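Local coordinates for protein inactive glucansucrase (Lactobacillus reuteri, PDB 5JBD) that is an inactive glucansucrase of glycosyl hydrolase family 70, built round a TIM-type barrel and holding a bound calcium ion, at residues A45-D50 and M77-L82; A473-E478 and Y653-L658; P661-T664 and N668-Y671; L853-K856 and Y862-L865. All blocks are in the same frame, centred on the assembly; numbering follows the deposited sequence.

Interaction 1. Residues A45-D50 and M77-L82; sequences AINNID and MDWRPL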
loop_
_atom_site.group_PDB
_atom_site.type_symbol
_atom_site.label_atom_id
_atom_site.label_comp_id
_atom_site.label_asym_id
_atom_site.label_seq_id
_atom_site.Cartn_x
_atom_site.Cartn_y
_atom_site.Cartn_z
ATOM N N ALA A 45 -38.978 2.368 -12.018
ATOM C CA ALA A 45 -39.349 3.739 -11.636
ATOM C C ALA A 45 -38.782 4.254 -10.303
ATOM O O ALA A 45 -38.980 5.429 -9.980
ATOM C CB ALA A 45 -40.859 3.875 -11.639
ATOM N N ILE A 46 -38.092 3.405 -9.542
ATOM C CA ILE A 46 -37.542 3.810 -8.243
ATOM C C ILE A 46 -36.113 3.269 -8.083
ATOM O O ILE A 46 -35.923 2.061 -7.985
ATOM C CB ILE A 46 -38.420 3.316 -7.060
ATOM C CG1 ILE A 46 -39.893 3.766 -7.190
ATOM C CG2 ILE A 46 -37.841 3.805 -5.732
ATOM C CD1 ILE A 46 -40.813 3.130 -6.161
ATOM N N ASN A 47 -35.113 4.151 -8.057
ATOM C CA ASN A 47 -33.733 3.731 -7.722
ATOM C C ASN A 47 -33.754 3.089 -6.326
ATOM O O ASN A 47 -34.415 3.591 -5.408
ATOM C CB ASN A 47 -32.736 4.910 -7.705
ATOM C CG ASN A 47 -32.330 5.443 -9.109
ATOM O OD1 ASN A 47 -31.783 6.561 -9.215
ATOM N ND2 ASN A 47 -32.578 4.672 -10.177
ATOM N N ASN A 48 -33.056 1.975 -6.185
ATOM C CA ASN A 48 -32.899 1.347 -4.889
ATOM C C ASN A 48 -31.593 0.546 -4.836
ATOM O O ASN A 48 -30.988 0.233 -5.867
ATOM C CB ASN A 48 -34.097 0.447 -4.596
ATOM C CG ASN A 48 -34.120 -0.771 -5.488
ATOM O OD1 ASN A 48 -33.710 -1.857 -5.083
ATOM N ND2 ASN A 48 -34.523 -0.582 -6.735
ATOM N N ILE A 49 -31.182 0.230 -3.620
ATOM C CA ILE A 49 -29.915 -0.467 -3.351
ATOM C C ILE A 49 -30.272 -1.662 -2.484
ATOM O O ILE A 49 -30.604 -1.502 -1.325
ATOM C CB ILE A 49 -28.896 0.454 -2.649
ATOM C CG1 ILE A 49 -28.671 1.731 -3.482
ATOM C CG2 ILE A 49 -27.566 -0.286 -2.448
ATOM C CD1 ILE A 49 -27.805 2.781 -2.822
ATOM N N ASP A 50 -30.289 -2.845 -3.093
ATOM C CA ASP A 50 -30.801 -4.065 -2.459
ATOM C C ASP A 50 -32.162 -3.887 -1.750
ATOM O O ASP A 50 -32.372 -4.396 -0.652
ATOM C CB ASP A 50 -29.747 -4.607 -1.478
ATOM C CG ASP A 50 -28.406 -4.858 -2.140
ATOM O OD1 ASP A 50 -28.344 -5.725 -3.034
ATOM O OD2 ASP A 50 -27.416 -4.185 -1.788
ATOM N N MET A 77 -37.925 8.941 -19.229
ATOM C CA MET A 77 -36.728 9.762 -19.039
ATOM C C MET A 77 -36.882 10.855 -17.978
ATOM O O MET A 77 -35.899 11.477 -17.620
ATOM C CB MET A 77 -36.337 10.420 -20.373
ATOM C CG MET A 77 -36.122 9.456 -21.535
ATOM S SD MET A 77 -34.944 8.144 -21.268
ATOM C CE MET A 77 -33.363 8.995 -21.090
ATOM N N ASP A 78 -38.093 11.104 -17.489
ATOM C CA ASP A 78 -38.323 12.228 -16.592
ATOM C C ASP A 78 -38.256 11.750 -15.146
ATOM O O ASP A 78 -39.277 11.472 -14.527
ATOM C CB ASP A 78 -39.663 12.892 -16.892
ATOM C CG ASP A 78 -39.764 13.390 -18.316
ATOM O OD1 ASP A 78 -38.812 14.040 -18.788
ATOM O OD2 ASP A 78 -40.792 13.120 -18.980
ATOM N N TRP A 79 -37.037 11.649 -14.637
ATOM C CA TRP A 79 -36.800 11.293 -13.258
ATOM C C TRP A 79 -36.576 12.557 -12.431
ATOM O O TRP A 79 -36.198 13.597 -12.964
ATOM C CB TRP A 79 -35.614 10.336 -13.160
ATOM C CG TRP A 79 -35.916 8.978 -13.720
ATOM C CD1 TRP A 79 -36.337 8.683 -14.996
ATOM C CD2 TRP A 79 -35.834 7.730 -13.035
ATOM N NE1 TRP A 79 -36.518 7.335 -15.135
ATOM C CE2 TRP A 79 -36.225 6.725 -13.948
ATOM C CE3 TRP A 79 -35.488 7.360 -11.736
ATOM C CZ2 TRP A 79 -36.271 5.378 -13.600
ATOM C CZ3 TRP A 79 -35.531 6.033 -11.395
ATOM C CH2 TRP A 79 -35.902 5.049 -12.324
ATOM N N ARG A 80 -36.851 12.458 -11.135
ATOM C CA ARG A 80 -36.668 13.555 -10.206
ATOM C C ARG A 80 -35.952 13.072 -8.954
ATOM O O ARG A 80 -36.065 11.902 -8.584
ATOM C CB ARG A 80 -38.019 14.180 -9.822
ATOM C CG ARG A 80 -38.814 14.802 -10.962
ATOM C CD ARG A 80 -38.126 16.029 -11.535
ATOM N NE ARG A 80 -38.878 16.665 -12.613
ATOM C CZ ARG A 80 -38.766 16.385 -13.916
ATOM N NH1 ARG A 80 -37.932 15.450 -14.370
ATOM N NH2 ARG A 80 -39.515 17.050 -14.786
ATOM N N PRO A 81 -35.194 13.972 -8.299
ATOM C CA PRO A 81 -34.517 13.623 -7.064
ATOM C C PRO A 81 -35.512 13.434 -5.926
ATOM O O PRO A 81 -36.468 14.231 -5.779
ATOM C CB PRO A 81 -33.615 14.831 -6.811
ATOM C CG PRO A 81 -34.339 15.961 -7.439
ATOM C CD PRO A 81 -34.963 15.386 -8.665
ATOM N N LEU A 82 -35.295 12.385 -5.139
ATOM C CA LEU A 82 -36.146 12.087 -3.986
ATOM C C LEU A 82 -36.197 13.254 -2.984
ATOM O O LEU A 82 -37.237 13.482 -2.347
ATOM C CB LEU A 82 -35.715 10.777 -3.316
ATOM C CG LEU A 82 -36.091 9.478 -4.051
ATOM C CD1 LEU A 82 -35.266 8.283 -3.581
ATOM C CD2 LEU A 82 -37.574 9.191 -3.899
#
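Trp-79 and the chain at Ala-45 to Asn-47 meet by van der Waals contact, a worked case of an indole laid obliquely against an irregular stretch of chain. Its six-membered ring does the touching: CH2 lies 3.6 Å from Ala-45 C and 3.9 Å from Ile-46 N. On the same ring, CZ3 stands 3.5 Å from ND2 of Asn-47, whose amide plane is turned 30° from the indole. Trp-79 CG stands opposite its carbonyl carbon (chi1 -70°), which carries the indole over towards Ala-45 and Asn-47.

No hydrogen bond spans the two segments; the polar bonds run within each or to neighbours. NE1 of Trp-79 goes to Ala-76 O, fixing the far end of the indole, while the backbone O of Trp-79 accepts Arg-80 NH1 at 2.9 Å, and Arg-80 NE makes a salt bridge with Glu-141. In segment 45-50, ND2 of Asn-48 reaches back to Ile-46 O at 3.2 Å.

Backbone bonds supply the frame. Ala-45 pairs with Arg-60 and Asn-47 with Trp-58, while Arg-80 pairs with Tyr-59, so residues 58-60 tie both segments together. The chemistry implies that shape, more than polarity, sets this contact, the directional bonds holding each partner in place from outside it.

Interaction 2. Residues A473-E478 and Y653-L658; sequences AQYMQE and YEDFSL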
loop_
_atom_site.group_PDB
_atom_site.type_symbol
_atom_site.label_atom_id
_atom_site.label_comp_id
_atom_site.label_asym_id
_atom_site.label_seq_id
_atom_site.Cartn_x
_atom_site.Cartn_y
_atom_site.Cartn_z
ATOM N N ALA A 473 10.876 12.677 -12.023
ATOM C CA ALA A 473 11.105 12.861 -13.453
ATOM C C ALA A 473 10.623 11.622 -14.212
ATOM O O ALA A 473 10.210 10.627 -13.612
ATOM C CB ALA A 473 12.575 13.131 -13.744
ATOM N N GLN A 474 10.661 11.690 -15.539
ATOM C CA GLN A 474 10.364 10.516 -16.358
ATOM C C GLN A 474 11.338 9.371 -16.015
ATOM O O GLN A 474 12.461 9.603 -15.531
ATOM C CB GLN A 474 10.397 10.867 -17.851
ATOM C CG GLN A 474 9.230 11.740 -18.292
ATOM C CD GLN A 474 7.901 11.029 -18.216
ATOM O OE1 GLN A 474 7.716 9.977 -18.824
ATOM N NE2 GLN A 474 6.954 11.608 -17.486
ATOM N N TYR A 475 10.875 8.141 -16.210
ATOM C CA TYR A 475 11.530 6.978 -15.600
ATOM C C TYR A 475 12.986 6.817 -16.024
ATOM O O TYR A 475 13.289 6.687 -17.210
ATOM C CB TYR A 475 10.737 5.682 -15.880
ATOM C CG TYR A 475 11.145 4.528 -14.976
ATOM C CD1 TYR A 475 10.694 4.456 -13.649
ATOM C CD2 TYR A 475 11.987 3.532 -15.432
ATOM C CE1 TYR A 475 11.067 3.408 -12.815
ATOM C CE2 TYR A 475 12.376 2.476 -14.611
ATOM C CZ TYR A 475 11.926 2.412 -13.300
ATOM O OH TYR A 475 12.330 1.344 -12.506
ATOM N N MET A 476 13.887 6.846 -15.039
ATOM C CA MET A 476 15.336 6.744 -15.247
ATOM C C MET A 476 15.978 7.860 -16.105
ATOM O O MET A 476 17.136 7.726 -16.486
ATOM C CB MET A 476 15.741 5.347 -15.783
ATOM C CG MET A 476 15.542 4.211 -14.779
ATOM S SD MET A 476 15.825 2.562 -15.449
ATOM C CE MET A 476 17.612 2.526 -15.641
ATOM N N GLN A 477 15.276 8.972 -16.348
ATOM C CA GLN A 477 15.854 10.102 -17.125
ATOM C C GLN A 477 16.903 10.930 -16.373
ATOM O O GLN A 477 17.784 11.496 -17.016
ATOM C CB GLN A 477 14.770 11.072 -17.626
ATOM C CG GLN A 477 13.741 10.489 -18.584
ATOM C CD GLN A 477 14.306 9.550 -19.633
ATOM O OE1 GLN A 477 14.960 9.976 -20.590
ATOM N NE2 GLN A 477 14.049 8.252 -19.454
ATOM N N GLU A 478 16.801 11.019 -15.041
ATOM C CA GLU A 478 17.710 11.845 -14.223
ATOM C C GLU A 478 18.302 11.026 -13.081
ATOM O O GLU A 478 17.563 10.528 -12.228
ATOM C CB GLU A 478 16.959 13.034 -13.617
ATOM C CG GLU A 478 16.503 14.082 -14.621
ATOM C CD GLU A 478 15.662 15.194 -13.997
ATOM O OE1 GLU A 478 15.556 15.289 -12.754
ATOM O OE2 GLU A 478 15.091 15.996 -14.764
ATOM N N TYR A 653 15.958 -5.011 -5.808
ATOM C CA TYR A 653 15.804 -3.625 -6.286
ATOM C C TYR A 653 14.324 -3.255 -6.359
ATOM O O TYR A 653 13.560 -3.928 -7.057
ATOM C CB TYR A 653 16.449 -3.487 -7.656
ATOM C CG TYR A 653 16.398 -2.100 -8.258
ATOM C CD1 TYR A 653 17.063 -1.034 -7.656
ATOM C CD2 TYR A 653 15.714 -1.854 -9.449
ATOM C CE1 TYR A 653 17.048 0.241 -8.219
ATOM C CE2 TYR A 653 15.672 -0.577 -10.014
ATOM C CZ TYR A 653 16.350 0.466 -9.408
ATOM O OH TYR A 653 16.323 1.722 -9.970
ATOM N N GLU A 654 13.917 -2.235 -5.597
ATOM C CA GLU A 654 12.554 -1.711 -5.648
ATOM C C GLU A 654 12.483 -0.801 -6.872
ATOM O O GLU A 654 13.182 0.207 -6.921
ATOM C CB GLU A 654 12.163 -0.915 -4.378
ATOM C CG GLU A 654 10.736 -0.373 -4.473
ATOM C CD GLU A 654 10.175 0.243 -3.201
ATOM O OE1 GLU A 654 10.914 0.541 -2.259
ATOM O OE2 GLU A 654 8.947 0.439 -3.163
ATOM N N ASP A 655 11.638 -1.147 -7.835
ATOM C CA ASP A 655 11.679 -0.493 -9.161
ATOM C C ASP A 655 10.823 0.765 -9.330
ATOM O O ASP A 655 10.765 1.315 -10.429
ATOM C CB ASP A 655 11.353 -1.513 -10.266
ATOM C CG ASP A 655 9.874 -1.617 -10.593
ATOM O OD1 ASP A 655 9.002 -1.277 -9.758
ATOM O OD2 ASP A 655 9.591 -2.066 -11.733
ATOM N N PHE A 656 10.142 1.209 -8.277
ATOM C CA PHE A 656 9.175 2.292 -8.423
ATOM C C PHE A 656 9.158 3.247 -7.247
ATOM O O PHE A 656 9.717 2.957 -6.171
ATOM C CB PHE A 656 7.767 1.721 -8.617
ATOM C CG PHE A 656 7.141 1.145 -7.369
ATOM C CD1 PHE A 656 7.496 -0.116 -6.914
ATOM C CD2 PHE A 656 6.165 1.854 -6.669
ATOM C CE1 PHE A 656 6.911 -0.655 -5.771
ATOM C CE2 PHE A 656 5.582 1.325 -5.525
ATOM C CZ PHE A 656 5.951 0.061 -5.079
ATOM N N SER A 657 8.483 4.375 -7.477
ATOM C CA SER A 657 8.127 5.347 -6.445
ATOM C C SER A 657 6.633 5.644 -6.572
ATOM O O SER A 657 6.088 5.617 -7.678
ATOM C CB SER A 657 8.921 6.656 -6.654
ATOM O OG SER A 657 8.370 7.739 -5.896
ATOM N N LEU A 658 5.985 5.986 -5.463
ATOM C CA LEU A 658 4.617 6.498 -5.511
ATOM C C LEU A 658 4.507 7.796 -6.335
ATOM O O LEU A 658 3.455 8.070 -6.921
ATOM C CB LEU A 658 4.087 6.769 -4.093
ATOM C CG LEU A 658 4.020 5.606 -3.108
ATOM C CD1 LEU A 658 3.441 6.062 -1.774
ATOM C CD2 LEU A 658 3.169 4.472 -3.657
HETATM O O HOH W 1 15.081 1.744 -12.422
#
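Tyr-475, at the second position of a type II beta turn from Gln-474 to Gln-477, reaches Asp-655 just beyond barrel strand 652-654, and the pair illustrates how one phenol can link a turn to the end of a barrel strand. The tight part is narrow and buried. OH of Tyr-475 donates to the carbonyl O of Asp-655 at a short 2.6 Å, and that oxygen sits at the ring edge, in its plane. With CG set opposite the backbone N (chi1 -164°), the ring reaches from the turn to the strand end. Tyr-465 stacks on it, and Ala-670, Val-673 and Ile-674 of helix 670-676 also pack against it.

The looser side is the turn itself. Gln-477 and Glu-478 are exposed and take no part across the contact, yet the turn is braced internally: Gln-477 N bonds to Gln-474 O at 3.0 Å, and NE2 of Gln-477 comes back to Tyr-475 O at 2.8 Å, from above the carbonyl plane.

Between the tyrosines the contact is indirect and runs through a water. This molecule donates to Tyr-475 OH at 2.8 Å and lies 2.7 Å from Tyr-653 OH, in the plane of the Tyr-653 ring.

Interaction 3. Residues P661-T664 and N668-Y671; sequences PEPT and NHAY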
loop_
_atom_site.group_PDB
_atom_site.type_symbol
_atom_site.label_atom_id
_atom_site.label_comp_id
_atom_site.label_asym_id
_atom_site.label_seq_id
_atom_site.Cartn_x
_atom_site.Cartn_y
_atom_site.Cartn_z
ATOM N N PRO A 661 5.891 9.844 -12.236
ATOM C CA PRO A 661 4.878 10.525 -13.054
ATOM C C PRO A 661 4.210 9.596 -14.075
ATOM O O PRO A 661 4.747 8.536 -14.395
ATOM C CB PRO A 661 5.699 11.582 -13.791
ATOM C CG PRO A 661 7.013 10.922 -14.006
ATOM C CD PRO A 661 7.254 10.116 -12.729
ATOM N N GLU A 662 3.055 10.014 -14.594
ATOM C CA GLU A 662 2.460 9.345 -15.747
ATOM C C GLU A 662 3.421 9.533 -16.930
ATOM O O GLU A 662 4.021 10.601 -17.068
ATOM C CB GLU A 662 1.076 9.922 -16.054
ATOM C CG GLU A 662 0.020 9.622 -14.994
ATOM C CD GLU A 662 -0.421 8.155 -14.936
ATOM O OE1 GLU A 662 -0.198 7.391 -15.904
ATOM O OE2 GLU A 662 -1.031 7.762 -13.916
ATOM N N PRO A 663 3.631 8.481 -17.747
ATOM C CA PRO A 663 4.612 8.582 -18.833
ATOM C C PRO A 663 4.132 9.503 -19.957
ATOM O O PRO A 663 2.948 9.505 -20.305
ATOM C CB PRO A 663 4.739 7.147 -19.339
ATOM C CG PRO A 663 3.415 6.545 -19.046
ATOM C CD PRO A 663 2.928 7.185 -17.773
ATOM N N THR A 664 5.056 10.258 -20.527
ATOM C CA THR A 664 4.740 11.232 -21.581
ATOM C C THR A 664 4.751 10.625 -22.992
ATOM O O THR A 664 4.366 11.295 -23.952
ATOM C CB THR A 664 5.719 12.421 -21.518
ATOM O OG1 THR A 664 7.066 11.939 -21.387
ATOM C CG2 THR A 664 5.383 13.307 -20.326
ATOM N N ASN A 668 8.631 6.040 -22.922
ATOM C CA ASN A 668 8.857 6.375 -21.503
ATOM C C ASN A 668 8.065 5.517 -20.498
ATOM O O ASN A 668 8.194 5.730 -19.289
ATOM C CB ASN A 668 8.586 7.870 -21.242
ATOM C CG ASN A 668 9.698 8.777 -21.753
ATOM O OD1 ASN A 668 10.783 8.327 -22.109
ATOM N ND2 ASN A 668 9.424 10.071 -21.789
ATOM N N HIS A 669 7.257 4.566 -20.978
ATOM C CA HIS A 669 6.647 3.572 -20.099
ATOM C C HIS A 669 7.756 2.888 -19.313
ATOM O O HIS A 669 8.728 2.418 -19.893
ATOM C CB HIS A 669 5.891 2.501 -20.892
ATOM C CG HIS A 669 4.596 2.967 -21.487
ATOM N ND1 HIS A 669 3.711 2.102 -22.094
ATOM C CD2 HIS A 669 4.036 4.197 -21.571
ATOM C CE1 HIS A 669 2.653 2.773 -22.509
ATOM N NE2 HIS A 669 2.825 4.047 -22.200
ATOM N N ALA A 670 7.605 2.823 -17.999
ATOM C CA ALA A 670 8.618 2.179 -17.160
ATOM C C ALA A 670 8.959 0.773 -17.674
ATOM O O ALA A 670 10.132 0.397 -17.701
ATOM C CB ALA A 670 8.157 2.130 -15.705
ATOM N N TYR A 671 7.950 0.019 -18.131
ATOM C CA TYR A 671 8.206 -1.336 -18.625
ATOM C C TYR A 671 9.203 -1.331 -19.777
ATOM O O TYR A 671 10.130 -2.139 -19.793
ATOM C CB TYR A 671 6.908 -2.064 -19.020
ATOM C CG TYR A 671 5.948 -2.389 -17.867
ATOM C CD1 TYR A 671 6.406 -2.610 -16.567
ATOM C CD2 TYR A 671 4.578 -2.454 -18.086
ATOM C CE1 TYR A 671 5.528 -2.871 -15.524
ATOM C CE2 TYR A 671 3.695 -2.734 -17.057
ATOM C CZ TYR A 671 4.186 -2.957 -15.766
ATOM O OH TYR A 671 3.328 -3.224 -14.736
#
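Pro-663 and His-669 carry the apolar half of this contact, Thr-664 and Asn-668 the polar half, and the two pairs show how a short loop can be closed by side chains without a backbone bond across it. The proline ring meets the imidazole at a slant: Pro-663 CG lies 3.5 Å from His-669 CD2, and Pro-663 CB comes to 3.8 Å from the same carbon. His-669 starts out with its CB directed away from the proline, but the end of the side chain comes nearer, which lets CD2 touch while ND1 bonds to Glu-729 OE1 of helix 727-739. That second partner fixes how the imidazole is rotated.

Beside this pair, the amide of Asn-668 turns to the hydroxyl of Thr-664. ND2 donates to OG1 at 3.0 Å, with an N-H...O angle of 150° and the oxygen only 5° out of the amide plane, so the N-H points at the oxygen from within that plane, with a moderate bend. Thr-664 presents OG1 between its own N and carbonyl carbon (chi1 46°), facing the asparagine. Pro-663 CB also rests 3.7 Å from the carbonyl O of Asn-668, joining the two halves. From the neighbouring turn, Gln-474 bonds to Glu-662 O and Thr-664 N.

His-669 occupies the N-cap position of helix 670-676. The contact lies in the loop that leads from barrel strand 652-654 into this helix, the first half of a beta-alpha-beta crossover to the neighbouring parallel strand 688-691, the repeating connection of TIM barrels.

Interaction 4. Residues L853-K856 and Y862-L865; sequences LAVK and YAYL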
loop_
_atom_site.group_PDB
_atom_site.type_symbol
_atom_site.label_atom_id
_atom_site.label_comp_id
_atom_site.label_asym_id
_atom_site.label_seq_id
_atom_site.Cartn_x
_atom_site.Cartn_y
_atom_site.Cartn_z
ATOM N N LEU A 853 -27.969 8.213 4.656
ATOM C CA LEU A 853 -28.530 8.148 3.301
ATOM C C LEU A 853 -29.753 7.240 3.234
ATOM O O LEU A 853 -30.705 7.541 2.506
ATOM C CB LEU A 853 -27.494 7.675 2.265
ATOM C CG LEU A 853 -26.329 8.609 1.923
ATOM C CD1 LEU A 853 -25.407 7.974 0.889
ATOM C CD2 LEU A 853 -26.823 9.943 1.407
ATOM N N ALA A 854 -29.715 6.134 3.985
ATOM C CA ALA A 854 -30.796 5.142 3.982
ATOM C C ALA A 854 -32.104 5.725 4.504
ATOM O O ALA A 854 -32.152 6.236 5.623
ATOM C CB ALA A 854 -30.391 3.924 4.803
ATOM N N VAL A 855 -33.165 5.636 3.689
ATOM C CA VAL A 855 -34.442 6.255 4.018
ATOM C C VAL A 855 -35.171 5.442 5.082
ATOM O O VAL A 855 -35.394 4.243 4.921
ATOM C CB VAL A 855 -35.343 6.415 2.769
ATOM C CG1 VAL A 855 -36.723 6.957 3.142
ATOM C CG2 VAL A 855 -34.680 7.329 1.744
ATOM N N LYS A 856 -35.516 6.121 6.170
ATOM C CA LYS A 856 -36.394 5.590 7.192
ATOM C C LYS A 856 -37.682 6.387 7.155
ATOM O O LYS A 856 -37.662 7.597 6.905
ATOM C CB LYS A 856 -35.743 5.710 8.571
ATOM C CG LYS A 856 -34.494 4.865 8.719
ATOM C CD LYS A 856 -33.862 4.976 10.099
ATOM C CE LYS A 856 -32.728 3.970 10.234
ATOM N NZ LYS A 856 -31.933 4.087 11.489
ATOM N N TYR A 862 -37.172 1.126 8.120
ATOM C CA TYR A 862 -36.517 1.294 6.824
ATOM C C TYR A 862 -37.542 1.201 5.695
ATOM O O TYR A 862 -38.396 0.308 5.696
ATOM C CB TYR A 862 -35.434 0.236 6.605
ATOM C CG TYR A 862 -34.130 0.544 7.313
ATOM C CD1 TYR A 862 -33.259 1.517 6.816
ATOM C CD2 TYR A 862 -33.765 -0.128 8.478
ATOM C CE1 TYR A 862 -32.056 1.806 7.466
ATOM C CE2 TYR A 862 -32.568 0.164 9.137
ATOM C CZ TYR A 862 -31.720 1.126 8.630
ATOM O OH TYR A 862 -30.533 1.406 9.273
ATOM N N ALA A 863 -37.467 2.136 4.750
ATOM C CA ALA A 863 -38.229 2.032 3.517
ATOM C C ALA A 863 -37.699 0.823 2.752
ATOM O O ALA A 863 -36.515 0.474 2.865
ATOM C CB ALA A 863 -38.091 3.296 2.679
ATOM N N TYR A 864 -38.576 0.160 2.010
ATOM C CA TYR A 864 -38.166 -1.044 1.281
ATOM C C TYR A 864 -39.023 -1.245 0.062
ATOM O O TYR A 864 -40.232 -1.019 0.109
ATOM C CB TYR A 864 -38.227 -2.279 2.189
ATOM C CG TYR A 864 -37.495 -3.488 1.650
ATOM C CD1 TYR A 864 -36.122 -3.654 1.856
ATOM C CD2 TYR A 864 -38.171 -4.473 0.940
ATOM C CE1 TYR A 864 -35.448 -4.763 1.362
ATOM C CE2 TYR A 864 -37.509 -5.584 0.443
ATOM C CZ TYR A 864 -36.152 -5.735 0.662
ATOM O OH TYR A 864 -35.508 -6.853 0.159
ATOM N N LEU A 865 -38.382 -1.662 -1.025
ATOM C CA LEU A 865 -39.063 -1.948 -2.269
ATOM C C LEU A 865 -38.911 -3.434 -2.556
ATOM O O LEU A 865 -37.831 -3.906 -2.905
ATOM C CB LEU A 865 -38.472 -1.111 -3.395
ATOM C CG LEU A 865 -39.160 -1.256 -4.745
ATOM C CD1 LEU A 865 -40.626 -0.827 -4.657
ATOM C CD2 LEU A 865 -38.407 -0.447 -5.787
HETATM O O HOH W 2 -34.374 2.544 2.831
#
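The phenol ring of Tyr-862 has the CE methylene of Lys-856 over one face and the methyl of Ala-854 at its edge. CE of the lysine lies 3.4 Å from CZ, and CB of Ala-854 is 3.8 Å from CE1, near the ring plane. Lysine and tyrosine lie alongside each other with their ends in the same direction; the lysine, straight beyond CG (chi2 -179°), carries its methylenes along the ring from CD1 towards the hydroxyl. Both polar ends continue to the start of edge strand 784-791, with Tyr-862 OH bonding to Ile-785 N and Lys-856 NZ making a weak bond to Gln-784 OE1.

The backbones meet at Val-855 and Ala-863. Ala-863 N donates to Val-855 O at 3.0 Å, nearly straight at 166°, and the Val-855 and Ala-863 side chains add an apolar touch, CG1 to CB at 3.9 Å. A water lies 2.9 Å from Val-855 O and 3.0 Å from Ala-863 O. Since other acceptors also surround this water, its two protons are shared among them, and both of these bonds need not exist at once.

Lys-856 and Tyr-862 form a single beta bridge, closing a five-residue loop between them. Around it, Leu-853 and Val-855 bond by backbone to Tyr-55 and Leu-53, and Leu-865 to Gly-51, drawing in the N-terminal part of the chain. The whole is a hairpin-like loop closed by an isolated bridge and packed against strand 784-791 of the six-stranded antiparallel sheet.

Overall arrangement
The four contacts fall into two pairs at separate places in an elongated chain. Interactions 2 and 3, with centres about 9 Å apart, belong to the TIM-type barrel: of the passage from strand 652-654 to helix 670-676, interaction 2 lies at its start and interaction 3 within it, and Gln-474 joins them. Interactions 1 and 4, centres about 13 Å apart, lie about 36 to 37 Å from the chain centre, where Ile-46 and Asn-48 pack on Leu-865 and Asp-50 on Tyr-864. The two pairs are about 42 to 50 Å apart between centres. Along the chain they come in series, 1 to 4, so the outer pair brings together early and late residues, while the middle of the chain builds the barrel.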